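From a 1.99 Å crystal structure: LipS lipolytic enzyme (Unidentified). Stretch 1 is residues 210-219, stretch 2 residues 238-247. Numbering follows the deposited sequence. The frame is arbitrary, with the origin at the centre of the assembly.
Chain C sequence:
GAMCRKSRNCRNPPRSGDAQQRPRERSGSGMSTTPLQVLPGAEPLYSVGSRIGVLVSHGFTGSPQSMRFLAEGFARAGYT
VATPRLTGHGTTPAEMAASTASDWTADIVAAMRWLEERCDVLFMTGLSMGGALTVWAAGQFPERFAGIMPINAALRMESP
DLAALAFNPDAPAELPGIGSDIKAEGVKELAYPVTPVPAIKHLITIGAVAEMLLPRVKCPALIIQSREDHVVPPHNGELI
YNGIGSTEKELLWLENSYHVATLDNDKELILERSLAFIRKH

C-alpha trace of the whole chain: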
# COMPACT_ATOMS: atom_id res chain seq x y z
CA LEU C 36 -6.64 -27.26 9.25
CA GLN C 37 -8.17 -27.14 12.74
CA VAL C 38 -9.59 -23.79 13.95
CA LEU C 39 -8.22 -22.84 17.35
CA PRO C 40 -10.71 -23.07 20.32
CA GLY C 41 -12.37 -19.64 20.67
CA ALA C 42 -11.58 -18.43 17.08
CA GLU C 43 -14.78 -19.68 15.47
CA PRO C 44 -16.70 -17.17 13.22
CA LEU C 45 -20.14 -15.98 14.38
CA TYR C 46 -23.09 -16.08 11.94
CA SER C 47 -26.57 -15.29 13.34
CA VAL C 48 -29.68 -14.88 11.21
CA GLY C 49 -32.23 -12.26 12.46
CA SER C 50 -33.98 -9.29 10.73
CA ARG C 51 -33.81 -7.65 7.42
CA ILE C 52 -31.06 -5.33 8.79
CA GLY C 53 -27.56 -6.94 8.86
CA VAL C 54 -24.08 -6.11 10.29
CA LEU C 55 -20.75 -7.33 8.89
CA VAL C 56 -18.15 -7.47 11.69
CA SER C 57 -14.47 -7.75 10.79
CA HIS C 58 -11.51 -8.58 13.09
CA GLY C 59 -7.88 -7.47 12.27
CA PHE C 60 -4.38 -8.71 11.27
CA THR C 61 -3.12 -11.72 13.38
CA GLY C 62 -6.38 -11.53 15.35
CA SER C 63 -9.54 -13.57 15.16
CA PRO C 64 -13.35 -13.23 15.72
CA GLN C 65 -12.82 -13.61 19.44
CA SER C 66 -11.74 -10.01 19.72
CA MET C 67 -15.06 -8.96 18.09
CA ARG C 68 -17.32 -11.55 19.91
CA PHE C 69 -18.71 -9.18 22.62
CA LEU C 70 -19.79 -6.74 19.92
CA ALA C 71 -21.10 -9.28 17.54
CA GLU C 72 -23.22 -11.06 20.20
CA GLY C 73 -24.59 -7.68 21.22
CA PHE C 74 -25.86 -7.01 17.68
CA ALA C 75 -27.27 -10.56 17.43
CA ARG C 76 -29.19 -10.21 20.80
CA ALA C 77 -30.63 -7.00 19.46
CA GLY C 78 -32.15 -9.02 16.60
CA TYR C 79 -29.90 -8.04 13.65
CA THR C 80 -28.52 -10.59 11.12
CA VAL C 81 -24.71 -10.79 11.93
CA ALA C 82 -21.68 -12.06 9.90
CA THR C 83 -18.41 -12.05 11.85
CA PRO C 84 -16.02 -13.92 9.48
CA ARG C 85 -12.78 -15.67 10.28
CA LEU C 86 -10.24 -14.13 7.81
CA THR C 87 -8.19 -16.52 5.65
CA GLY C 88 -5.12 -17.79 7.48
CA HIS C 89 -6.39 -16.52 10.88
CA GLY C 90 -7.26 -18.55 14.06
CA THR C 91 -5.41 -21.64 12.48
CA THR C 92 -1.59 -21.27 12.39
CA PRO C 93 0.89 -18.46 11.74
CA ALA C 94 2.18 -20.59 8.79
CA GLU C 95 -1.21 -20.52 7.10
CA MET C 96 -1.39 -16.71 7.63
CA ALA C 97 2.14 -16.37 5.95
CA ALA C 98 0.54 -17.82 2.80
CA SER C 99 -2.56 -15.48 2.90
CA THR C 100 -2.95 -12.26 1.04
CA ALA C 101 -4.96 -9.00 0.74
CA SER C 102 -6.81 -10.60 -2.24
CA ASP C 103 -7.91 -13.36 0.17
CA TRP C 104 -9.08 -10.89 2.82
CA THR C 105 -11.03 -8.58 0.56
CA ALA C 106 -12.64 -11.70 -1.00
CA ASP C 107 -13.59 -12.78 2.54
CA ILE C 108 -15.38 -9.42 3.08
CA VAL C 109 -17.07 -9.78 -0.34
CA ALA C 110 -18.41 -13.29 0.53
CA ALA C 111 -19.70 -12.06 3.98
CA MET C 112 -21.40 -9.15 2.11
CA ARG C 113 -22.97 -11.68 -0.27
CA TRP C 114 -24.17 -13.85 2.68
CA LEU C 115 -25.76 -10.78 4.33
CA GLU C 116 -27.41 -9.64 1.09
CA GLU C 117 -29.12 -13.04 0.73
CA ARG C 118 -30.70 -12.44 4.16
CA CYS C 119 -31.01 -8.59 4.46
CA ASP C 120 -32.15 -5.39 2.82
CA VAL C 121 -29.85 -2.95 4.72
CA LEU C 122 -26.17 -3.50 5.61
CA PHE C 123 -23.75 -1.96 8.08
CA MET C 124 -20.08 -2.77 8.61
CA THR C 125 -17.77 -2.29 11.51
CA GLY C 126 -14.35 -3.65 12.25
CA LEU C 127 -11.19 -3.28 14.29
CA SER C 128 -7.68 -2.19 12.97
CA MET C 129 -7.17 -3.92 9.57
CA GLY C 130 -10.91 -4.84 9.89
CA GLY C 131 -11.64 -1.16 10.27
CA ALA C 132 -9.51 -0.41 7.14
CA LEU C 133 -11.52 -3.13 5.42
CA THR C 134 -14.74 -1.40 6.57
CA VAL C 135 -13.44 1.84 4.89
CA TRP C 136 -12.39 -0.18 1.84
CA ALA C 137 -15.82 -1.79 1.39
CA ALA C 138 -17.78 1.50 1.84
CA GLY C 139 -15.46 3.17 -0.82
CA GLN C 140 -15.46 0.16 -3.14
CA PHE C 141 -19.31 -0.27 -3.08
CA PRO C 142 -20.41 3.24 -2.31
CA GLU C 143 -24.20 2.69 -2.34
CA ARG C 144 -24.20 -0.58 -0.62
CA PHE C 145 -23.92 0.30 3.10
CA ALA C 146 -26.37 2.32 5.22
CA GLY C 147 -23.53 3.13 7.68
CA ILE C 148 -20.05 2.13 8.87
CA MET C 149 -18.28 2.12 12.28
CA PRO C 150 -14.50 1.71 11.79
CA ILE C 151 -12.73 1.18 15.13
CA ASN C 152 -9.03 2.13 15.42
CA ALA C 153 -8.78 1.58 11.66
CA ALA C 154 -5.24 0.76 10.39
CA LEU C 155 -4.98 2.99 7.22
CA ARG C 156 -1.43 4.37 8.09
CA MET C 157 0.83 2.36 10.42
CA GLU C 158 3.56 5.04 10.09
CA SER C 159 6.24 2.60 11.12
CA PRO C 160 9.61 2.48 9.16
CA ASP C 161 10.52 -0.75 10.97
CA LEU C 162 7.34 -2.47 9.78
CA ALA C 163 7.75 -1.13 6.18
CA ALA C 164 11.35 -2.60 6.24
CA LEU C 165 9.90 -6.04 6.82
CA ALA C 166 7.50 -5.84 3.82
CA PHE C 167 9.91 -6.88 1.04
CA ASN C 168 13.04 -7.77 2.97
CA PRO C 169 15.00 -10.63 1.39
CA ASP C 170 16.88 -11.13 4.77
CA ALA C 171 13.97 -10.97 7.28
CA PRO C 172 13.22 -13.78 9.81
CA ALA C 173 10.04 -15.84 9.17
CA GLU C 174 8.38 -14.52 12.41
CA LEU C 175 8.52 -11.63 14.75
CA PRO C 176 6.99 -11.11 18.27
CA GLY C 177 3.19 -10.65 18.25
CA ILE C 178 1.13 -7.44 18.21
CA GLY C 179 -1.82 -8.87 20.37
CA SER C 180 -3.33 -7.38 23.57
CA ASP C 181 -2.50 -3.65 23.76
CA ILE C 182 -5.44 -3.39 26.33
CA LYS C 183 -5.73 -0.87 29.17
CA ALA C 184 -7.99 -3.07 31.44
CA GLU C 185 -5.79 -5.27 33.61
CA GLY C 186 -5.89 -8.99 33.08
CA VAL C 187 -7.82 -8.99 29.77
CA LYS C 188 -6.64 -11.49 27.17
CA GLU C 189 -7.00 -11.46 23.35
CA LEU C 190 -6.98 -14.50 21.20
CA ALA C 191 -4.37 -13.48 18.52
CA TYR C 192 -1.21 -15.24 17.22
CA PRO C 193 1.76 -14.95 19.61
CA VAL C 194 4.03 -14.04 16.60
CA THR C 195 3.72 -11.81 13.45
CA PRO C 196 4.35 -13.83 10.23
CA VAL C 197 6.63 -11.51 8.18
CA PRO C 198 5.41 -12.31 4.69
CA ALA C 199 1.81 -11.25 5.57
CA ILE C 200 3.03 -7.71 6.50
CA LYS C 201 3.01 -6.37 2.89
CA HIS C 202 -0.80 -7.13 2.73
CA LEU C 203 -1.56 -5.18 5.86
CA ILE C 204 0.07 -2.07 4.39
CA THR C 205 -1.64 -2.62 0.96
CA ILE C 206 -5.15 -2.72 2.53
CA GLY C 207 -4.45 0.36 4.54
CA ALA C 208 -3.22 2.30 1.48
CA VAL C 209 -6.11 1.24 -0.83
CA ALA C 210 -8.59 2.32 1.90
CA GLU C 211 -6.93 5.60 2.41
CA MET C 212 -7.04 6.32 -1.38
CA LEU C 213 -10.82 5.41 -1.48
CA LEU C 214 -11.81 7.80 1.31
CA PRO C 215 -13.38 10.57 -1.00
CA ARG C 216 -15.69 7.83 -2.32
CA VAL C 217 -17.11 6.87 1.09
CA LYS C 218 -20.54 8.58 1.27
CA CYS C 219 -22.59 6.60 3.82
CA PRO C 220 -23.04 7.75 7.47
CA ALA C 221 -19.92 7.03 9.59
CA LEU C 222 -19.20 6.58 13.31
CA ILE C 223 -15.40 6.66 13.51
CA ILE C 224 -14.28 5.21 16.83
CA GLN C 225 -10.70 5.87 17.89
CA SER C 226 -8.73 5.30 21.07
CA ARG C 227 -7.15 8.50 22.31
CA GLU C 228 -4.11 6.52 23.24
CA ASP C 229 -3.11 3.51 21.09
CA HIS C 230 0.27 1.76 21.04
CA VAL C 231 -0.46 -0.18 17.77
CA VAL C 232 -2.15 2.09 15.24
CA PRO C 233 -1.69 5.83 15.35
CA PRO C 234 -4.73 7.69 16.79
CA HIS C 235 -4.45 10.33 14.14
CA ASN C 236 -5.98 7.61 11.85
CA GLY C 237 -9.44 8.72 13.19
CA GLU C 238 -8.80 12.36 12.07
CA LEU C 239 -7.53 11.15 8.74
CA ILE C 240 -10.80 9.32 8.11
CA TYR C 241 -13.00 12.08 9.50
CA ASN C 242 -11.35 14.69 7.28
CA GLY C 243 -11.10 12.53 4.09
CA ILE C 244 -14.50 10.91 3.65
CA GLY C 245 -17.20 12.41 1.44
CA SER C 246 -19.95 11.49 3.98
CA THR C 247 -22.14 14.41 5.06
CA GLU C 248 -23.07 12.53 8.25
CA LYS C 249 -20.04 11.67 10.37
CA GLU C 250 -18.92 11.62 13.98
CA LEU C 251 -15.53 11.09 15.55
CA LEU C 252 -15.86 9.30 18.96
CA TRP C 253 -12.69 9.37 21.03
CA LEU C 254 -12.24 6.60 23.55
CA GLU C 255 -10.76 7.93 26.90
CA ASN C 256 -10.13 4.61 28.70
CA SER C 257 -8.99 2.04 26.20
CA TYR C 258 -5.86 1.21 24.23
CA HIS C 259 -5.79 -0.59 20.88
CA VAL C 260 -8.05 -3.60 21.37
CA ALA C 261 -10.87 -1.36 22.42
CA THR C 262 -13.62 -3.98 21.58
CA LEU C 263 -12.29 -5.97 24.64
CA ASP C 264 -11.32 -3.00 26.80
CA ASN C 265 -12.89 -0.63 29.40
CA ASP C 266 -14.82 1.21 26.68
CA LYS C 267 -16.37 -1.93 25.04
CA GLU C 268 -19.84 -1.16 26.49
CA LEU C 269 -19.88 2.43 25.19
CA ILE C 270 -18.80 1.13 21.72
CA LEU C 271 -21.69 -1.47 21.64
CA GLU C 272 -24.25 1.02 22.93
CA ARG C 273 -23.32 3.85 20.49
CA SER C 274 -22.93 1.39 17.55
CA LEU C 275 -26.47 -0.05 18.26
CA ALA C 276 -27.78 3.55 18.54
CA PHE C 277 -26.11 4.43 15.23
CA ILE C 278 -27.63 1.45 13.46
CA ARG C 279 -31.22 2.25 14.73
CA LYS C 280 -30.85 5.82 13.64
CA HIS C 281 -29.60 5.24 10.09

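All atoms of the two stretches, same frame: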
# COMPACT_ATOMS: atom_id res chain seq x y z
N ALA C 210 -7.50 1.65 1.15
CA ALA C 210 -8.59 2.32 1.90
C ALA C 210 -8.42 3.77 1.99
O ALA C 210 -9.44 4.54 1.81
CB ALA C 210 -8.74 1.73 3.38
N GLU C 211 -7.20 4.18 2.40
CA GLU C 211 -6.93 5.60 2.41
C GLU C 211 -7.25 6.29 1.05
O GLU C 211 -7.80 7.41 1.03
CB GLU C 211 -5.46 5.88 2.77
CG GLU C 211 -5.33 7.42 3.04
CD GLU C 211 -3.85 7.87 3.46
OE1 GLU C 211 -3.02 7.02 3.74
OE2 GLU C 211 -3.55 9.06 3.55
N MET C 212 -6.81 5.70 -0.05
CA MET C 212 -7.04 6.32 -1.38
C MET C 212 -8.56 6.36 -1.81
O MET C 212 -9.00 7.27 -2.54
CB MET C 212 -6.22 5.54 -2.42
CG MET C 212 -5.96 6.40 -3.73
SD MET C 212 -4.95 5.60 -4.97
CE MET C 212 -3.50 5.08 -3.94
N LEU C 213 -9.36 5.39 -1.32
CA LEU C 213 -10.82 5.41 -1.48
C LEU C 213 -11.65 6.40 -0.63
O LEU C 213 -12.84 6.63 -0.92
CB LEU C 213 -11.36 4.03 -1.19
CG LEU C 213 -11.01 2.98 -2.20
CD1 LEU C 213 -11.45 1.53 -1.73
CD2 LEU C 213 -11.72 3.28 -3.52
N LEU C 214 -11.07 6.99 0.41
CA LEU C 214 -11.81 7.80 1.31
C LEU C 214 -12.83 8.78 0.67
O LEU C 214 -13.95 8.85 1.14
CB LEU C 214 -10.85 8.55 2.23
CG LEU C 214 -10.26 7.79 3.46
CD1 LEU C 214 -9.06 8.55 4.14
CD2 LEU C 214 -11.32 7.49 4.50
N PRO C 215 -12.45 9.58 -0.38
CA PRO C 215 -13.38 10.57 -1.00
C PRO C 215 -14.65 9.86 -1.53
O PRO C 215 -15.73 10.41 -1.58
CB PRO C 215 -12.53 11.11 -2.19
CG PRO C 215 -11.09 11.08 -1.56
CD PRO C 215 -11.10 9.65 -0.98
N ARG C 216 -14.54 8.60 -1.88
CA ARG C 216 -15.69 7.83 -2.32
C ARG C 216 -16.63 7.30 -1.26
O ARG C 216 -17.76 6.86 -1.59
CB ARG C 216 -15.21 6.63 -3.06
CG ARG C 216 -14.88 6.83 -4.52
CD ARG C 216 -14.30 5.50 -4.86
NE ARG C 216 -14.52 5.13 -6.22
CZ ARG C 216 -15.24 4.13 -6.70
NH1 ARG C 216 -15.93 3.26 -5.96
NH2 ARG C 216 -15.23 4.01 -8.02
N VAL C 217 -16.22 7.33 -0.01
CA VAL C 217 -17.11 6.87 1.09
C VAL C 217 -18.15 7.96 1.34
O VAL C 217 -17.76 9.07 1.61
CB VAL C 217 -16.37 6.66 2.42
CG1 VAL C 217 -17.37 6.27 3.50
CG2 VAL C 217 -15.28 5.57 2.27
N LYS C 218 -19.44 7.61 1.21
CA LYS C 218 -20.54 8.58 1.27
C LYS C 218 -21.52 8.20 2.37
O LYS C 218 -22.30 9.01 2.73
CB LYS C 218 -21.39 8.61 -0.07
CG LYS C 218 -20.77 9.34 -1.31
CD LYS C 218 -20.83 10.96 -1.27
CE LYS C 218 -20.06 11.67 -2.45
NZ LYS C 218 -18.66 11.06 -2.65
N CYS C 219 -21.58 6.94 2.80
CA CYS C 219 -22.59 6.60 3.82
C CYS C 219 -22.28 7.26 5.17
O CYS C 219 -21.15 7.63 5.43
CB CYS C 219 -22.70 5.08 4.01
SG CYS C 219 -21.11 4.27 4.56
N GLU C 238 -8.69 11.02 12.71
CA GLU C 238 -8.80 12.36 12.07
C GLU C 238 -8.69 12.28 10.55
O GLU C 238 -9.45 12.94 9.83
CB GLU C 238 -7.79 13.37 12.68
CG GLU C 238 -8.18 13.64 14.16
CD GLU C 238 -7.08 14.26 15.03
OE1 GLU C 238 -7.44 15.26 15.71
OE2 GLU C 238 -5.92 13.75 15.08
N LEU C 239 -7.78 11.42 10.11
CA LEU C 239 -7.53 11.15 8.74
C LEU C 239 -8.83 10.74 8.03
O LEU C 239 -9.20 11.29 6.98
CB LEU C 239 -6.54 9.96 8.67
CG LEU C 239 -5.47 9.74 7.59
CD1 LEU C 239 -5.48 8.41 6.84
CD2 LEU C 239 -5.17 11.01 6.61
N ILE C 240 -9.50 9.73 8.61
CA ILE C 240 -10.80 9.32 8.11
C ILE C 240 -11.85 10.44 8.20
O ILE C 240 -12.60 10.69 7.25
CB ILE C 240 -11.27 8.06 8.88
CG1 ILE C 240 -10.20 6.95 8.67
CG2 ILE C 240 -12.68 7.60 8.39
CD1 ILE C 240 -10.36 5.76 9.60
N TYR C 241 -11.95 11.09 9.34
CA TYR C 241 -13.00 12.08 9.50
C TYR C 241 -12.85 13.16 8.42
O TYR C 241 -13.82 13.57 7.77
CB TYR C 241 -12.93 12.66 10.92
CG TYR C 241 -14.04 13.70 11.20
CD1 TYR C 241 -15.27 13.29 11.72
CD2 TYR C 241 -13.85 15.09 10.87
CE1 TYR C 241 -16.29 14.21 12.00
CE2 TYR C 241 -14.89 16.03 11.10
CZ TYR C 241 -16.10 15.58 11.69
OH TYR C 241 -17.17 16.43 11.94
N ASN C 242 -11.61 13.59 8.20
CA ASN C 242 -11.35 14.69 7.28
C ASN C 242 -11.38 14.27 5.81
O ASN C 242 -11.56 15.12 4.99
CB ASN C 242 -9.95 15.29 7.57
CG ASN C 242 -9.86 16.01 8.89
OD1 ASN C 242 -10.82 16.68 9.35
ND2 ASN C 242 -8.66 15.92 9.50
N GLY C 243 -11.16 12.99 5.47
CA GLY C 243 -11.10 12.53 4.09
C GLY C 243 -12.35 11.92 3.45
O GLY C 243 -12.45 11.86 2.22
N ILE C 244 -13.33 11.48 4.25
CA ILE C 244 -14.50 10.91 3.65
C ILE C 244 -15.43 11.95 3.06
O ILE C 244 -15.51 13.08 3.55
CB ILE C 244 -15.40 10.11 4.69
CG1 ILE C 244 -15.69 10.98 5.93
CG2 ILE C 244 -14.77 8.79 5.01
CD1 ILE C 244 -16.76 10.30 6.85
N GLY C 245 -16.23 11.53 2.10
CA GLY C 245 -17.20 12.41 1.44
C GLY C 245 -18.53 12.39 2.15
O GLY C 245 -19.40 13.15 1.78
N SER C 246 -18.69 11.53 3.19
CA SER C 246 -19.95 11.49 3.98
C SER C 246 -20.40 12.83 4.55
O SER C 246 -19.62 13.56 5.15
CB SER C 246 -19.81 10.48 5.12
OG SER C 246 -19.18 9.31 4.60
N THR C 247 -21.67 13.15 4.44
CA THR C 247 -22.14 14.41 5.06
C THR C 247 -22.49 14.12 6.52
O THR C 247 -22.46 15.01 7.36
CB THR C 247 -23.32 15.04 4.29
OG1 THR C 247 -24.46 14.22 4.46
CG2 THR C 247 -23.05 15.05 2.78
O HOH W 1 -23.33 10.54 5.03
O HOH W 2 -22.96 11.80 2.14

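Stretch 2 enters as a helix that runs through G243 and meets stretch 1 first at L239. Its CA-to-CB bond points toward stretch 1, and CD1 lies 3.8 Å from E211 CD, packing against the carboxylate end of a side chain extended by t, t rotamers. L239 CD1 is also 4.5 Å from L214 CD1. This leucine pair begins an apolar patch centred on L214, which loses 92 Å² to stretch 2, the largest share of any residue here. I240, whose CA-to-CB bond lies sideways, joins it, its CG2 4.1 Å from L214 CD2, while the CA-to-CB bonds of Y241 and N242 point away and neither makes contact.

At G243 the backbones close in. An ideal CB would point toward stretch 1 and sit only 3.1 Å from L214 CD1, so the lack of a side chain suits the tight approach. G243 O lies 3.5 Å from P215 N, but proline has no hydrogen to share; the closeness is accompanied by a CA-H...O contact from P215 CA to G243 O, 3.6 Å.

I244 is the first residue to leave helical phi/psi. Its CA approaches L214 O at 3.3 Å with 167° at the hydrogen, a nearly linear CA-H...O contact. The buried side chain sets CG2 3.7 Å from both L214 CD2 and V217 CB, so the CG2 methyl of this beta-branched side chain touches two apolar residues of stretch 1.

G245 N donates to V217 O at 2.9 Å, a weak bond given its 129° angle. An ideal CB here would clash with P215 O at 2.8 Å, the carbonyl that K218 NZ also reaches by a weak bond of 3.2 Å.

S246, in the m rotamer, donates from OG to C219 O at 2.7 Å, giving its buried hydroxyl a partner. Beyond it, two waters each donate to K218 O and accept from T247 N, the T247 N bond to water 1 being weak, extending the junction through solvent.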